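Local coordinates for protein catalase (Pseudomonas syringae, PDB 1M7S) that breaks down hydrogen peroxide into water and oxygen with a heme cofactor, protecting the cell from its toxic effects, at residues 244-249 against 293-298. Residues are numbered along the deposited sequence; the frame is centred on the assembly and turned at random.
Sequences AIKKGD and NKNVDN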
loop_
_atom_site.group_PDB
_atom_site.type_symbol
_atom_site.label_atom_id
_atom_site.label_comp_id
_atom_site.label_asym_id
_atom_site.label_seq_id
_atom_site.Cartn_x
_atom_site.Cartn_y
_atom_site.Cartn_z
ATOM N N ALA A 244 30.916 0.164 21.001
ATOM C CA ALA A 244 32.134 -0.616 20.786
ATOM C C ALA A 244 32.716 -0.335 19.426
ATOM O O ALA A 244 33.929 -0.127 19.297
ATOM C CB ALA A 244 31.806 -2.098 20.930
ATOM N N ILE A 245 31.859 -0.291 18.379
ATOM C CA ILE A 245 32.350 -0.043 17.050
ATOM C C ILE A 245 32.923 1.370 16.969
ATOM O O ILE A 245 34.037 1.498 16.442
ATOM C CB ILE A 245 31.305 -0.298 15.973
ATOM C CG1 ILE A 245 31.010 -1.820 16.013
ATOM C CG2 ILE A 245 31.791 0.182 14.616
ATOM C CD1 ILE A 245 29.859 -2.211 15.093
ATOM N N LYS A 246 32.232 2.359 17.538
ATOM C CA LYS A 246 32.835 3.699 17.563
ATOM C C LYS A 246 34.186 3.709 18.273
ATOM O O LYS A 246 35.019 4.554 17.913
ATOM C CB LYS A 246 31.904 4.720 18.239
ATOM C CG LYS A 246 30.744 5.132 17.348
ATOM C CD LYS A 246 29.824 6.119 18.074
ATOM C CE LYS A 246 28.676 6.552 17.169
ATOM N NZ LYS A 246 27.882 7.618 17.857
ATOM N N LYS A 247 34.433 2.934 19.322
ATOM C CA LYS A 247 35.735 2.914 19.971
ATOM C C LYS A 247 36.768 2.027 19.270
ATOM O O LYS A 247 37.842 1.853 19.859
ATOM C CB LYS A 247 35.622 2.472 21.426
ATOM C CG LYS A 247 34.904 3.417 22.385
ATOM C CD LYS A 247 34.946 4.864 21.898
ATOM C CE LYS A 247 34.638 5.868 22.996
ATOM N NZ LYS A 247 34.348 7.225 22.439
ATOM N N GLY A 248 36.482 1.417 18.122
ATOM C CA GLY A 248 37.420 0.550 17.427
ATOM C C GLY A 248 37.507 -0.872 17.930
ATOM O O GLY A 248 38.238 -1.702 17.340
ATOM N N ASP A 249 36.718 -1.239 18.933
ATOM C CA ASP A 249 36.700 -2.546 19.564
ATOM C C ASP A 249 35.714 -3.509 18.876
ATOM O O ASP A 249 34.600 -3.811 19.356
ATOM C CB ASP A 249 36.320 -2.368 21.038
ATOM C CG ASP A 249 36.524 -3.658 21.806
ATOM O OD1 ASP A 249 37.295 -4.515 21.306
ATOM O OD2 ASP A 249 35.915 -3.855 22.878
ATOM N N ASN A 293 32.630 -4.288 11.871
ATOM C CA ASN A 293 33.460 -3.109 12.222
ATOM C C ASN A 293 33.005 -1.809 11.632
ATOM O O ASN A 293 33.846 -0.879 11.613
ATOM C CB ASN A 293 34.867 -3.454 11.691
ATOM C CG ASN A 293 34.859 -3.778 10.231
ATOM O OD1 ASN A 293 35.862 -4.421 9.832
ATOM N ND2 ASN A 293 33.896 -3.415 9.408
ATOM N N LYS A 294 31.732 -1.711 11.235
ATOM C CA LYS A 294 31.279 -0.428 10.710
ATOM C C LYS A 294 29.811 -0.167 11.128
ATOM O O LYS A 294 29.019 -1.075 10.894
ATOM C CB LYS A 294 31.218 -0.463 9.209
ATOM C CG LYS A 294 31.699 0.777 8.467
ATOM C CD LYS A 294 32.942 0.289 7.700
ATOM C CE LYS A 294 34.091 1.293 7.680
ATOM N NZ LYS A 294 35.342 0.579 7.214
ATOM N N ASN A 295 29.534 1.001 11.661
ATOM C CA ASN A 295 28.142 1.359 11.927
ATOM C C ASN A 295 27.480 1.792 10.633
ATOM O O ASN A 295 28.127 2.199 9.645
ATOM C CB ASN A 295 28.021 2.486 12.967
ATOM C CG ASN A 295 28.260 1.924 14.358
ATOM O OD1 ASN A 295 27.643 0.939 14.781
ATOM N ND2 ASN A 295 29.171 2.563 15.102
ATOM N N VAL A 296 26.139 1.709 10.591
ATOM C CA VAL A 296 25.411 2.155 9.389
ATOM C C VAL A 296 25.437 3.677 9.237
ATOM O O VAL A 296 25.659 4.365 10.226
ATOM C CB VAL A 296 23.940 1.699 9.461
ATOM C CG1 VAL A 296 23.873 0.171 9.619
ATOM C CG2 VAL A 296 23.226 2.386 10.615
ATOM N N ASP A 297 25.109 4.151 8.039
ATOM C CA ASP A 297 25.060 5.603 7.840
ATOM C C ASP A 297 23.655 6.136 8.133
ATOM O O ASP A 297 23.527 7.256 8.645
ATOM C CB ASP A 297 25.392 5.854 6.373
ATOM C CG ASP A 297 26.881 5.611 6.085
ATOM O OD1 ASP A 297 27.171 5.079 4.997
ATOM O OD2 ASP A 297 27.744 5.962 6.889
ATOM N N ASN A 298 22.644 5.334 7.778
ATOM C CA ASN A 298 21.249 5.800 8.062
ATOM C C ASN A 298 20.420 4.621 8.551
ATOM O O ASN A 298 20.286 3.644 7.794
ATOM C CB ASN A 298 20.691 6.431 6.797
ATOM C CG ASN A 298 19.269 6.956 6.942
ATOM O OD1 ASN A 298 18.249 6.343 6.603
ATOM N ND2 ASN A 298 19.192 8.195 7.455
#
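Where the last turn of helix 236-246 rests on the end of barrel strand 284-295, I245 of the helix meets the backbone of N293 and K294 and the side chain of N295. The isoleucine points at the strand, and its CG2, anti to the backbone N (CG1 has chi1 -66°), does most of the touching. I245 CG2 lies 3.8 Å from C of N293 and 3.6 Å from ND2 of N295. The N295 amide crosses the isoleucine obliquely: ND2 also reaches I245 CB at 3.7 Å, while OD1 sits 3.9 Å from I245 CD1, so the amide lies against both branches of the isoleucine. ND2 also gives a weak hydrogen bond to O of V242, one turn back in the helix. K246 passes the amide at about a right angle, its CG 3.8 Å from N295 ND2, and its chain runs on extended. V58 of the neighbouring strand 55-64 touches both I245 and N295, and F250 packs on I245 and N293. The helix stops just beyond, in a Schellman motif: G248 N bonds to I245 O and D249 N to A244 O, each at 3.0 Å. On the strand side N293 and K294 both face K59, a classic beta bulge near the end of this strand of the antiparallel catalase beta-barrel.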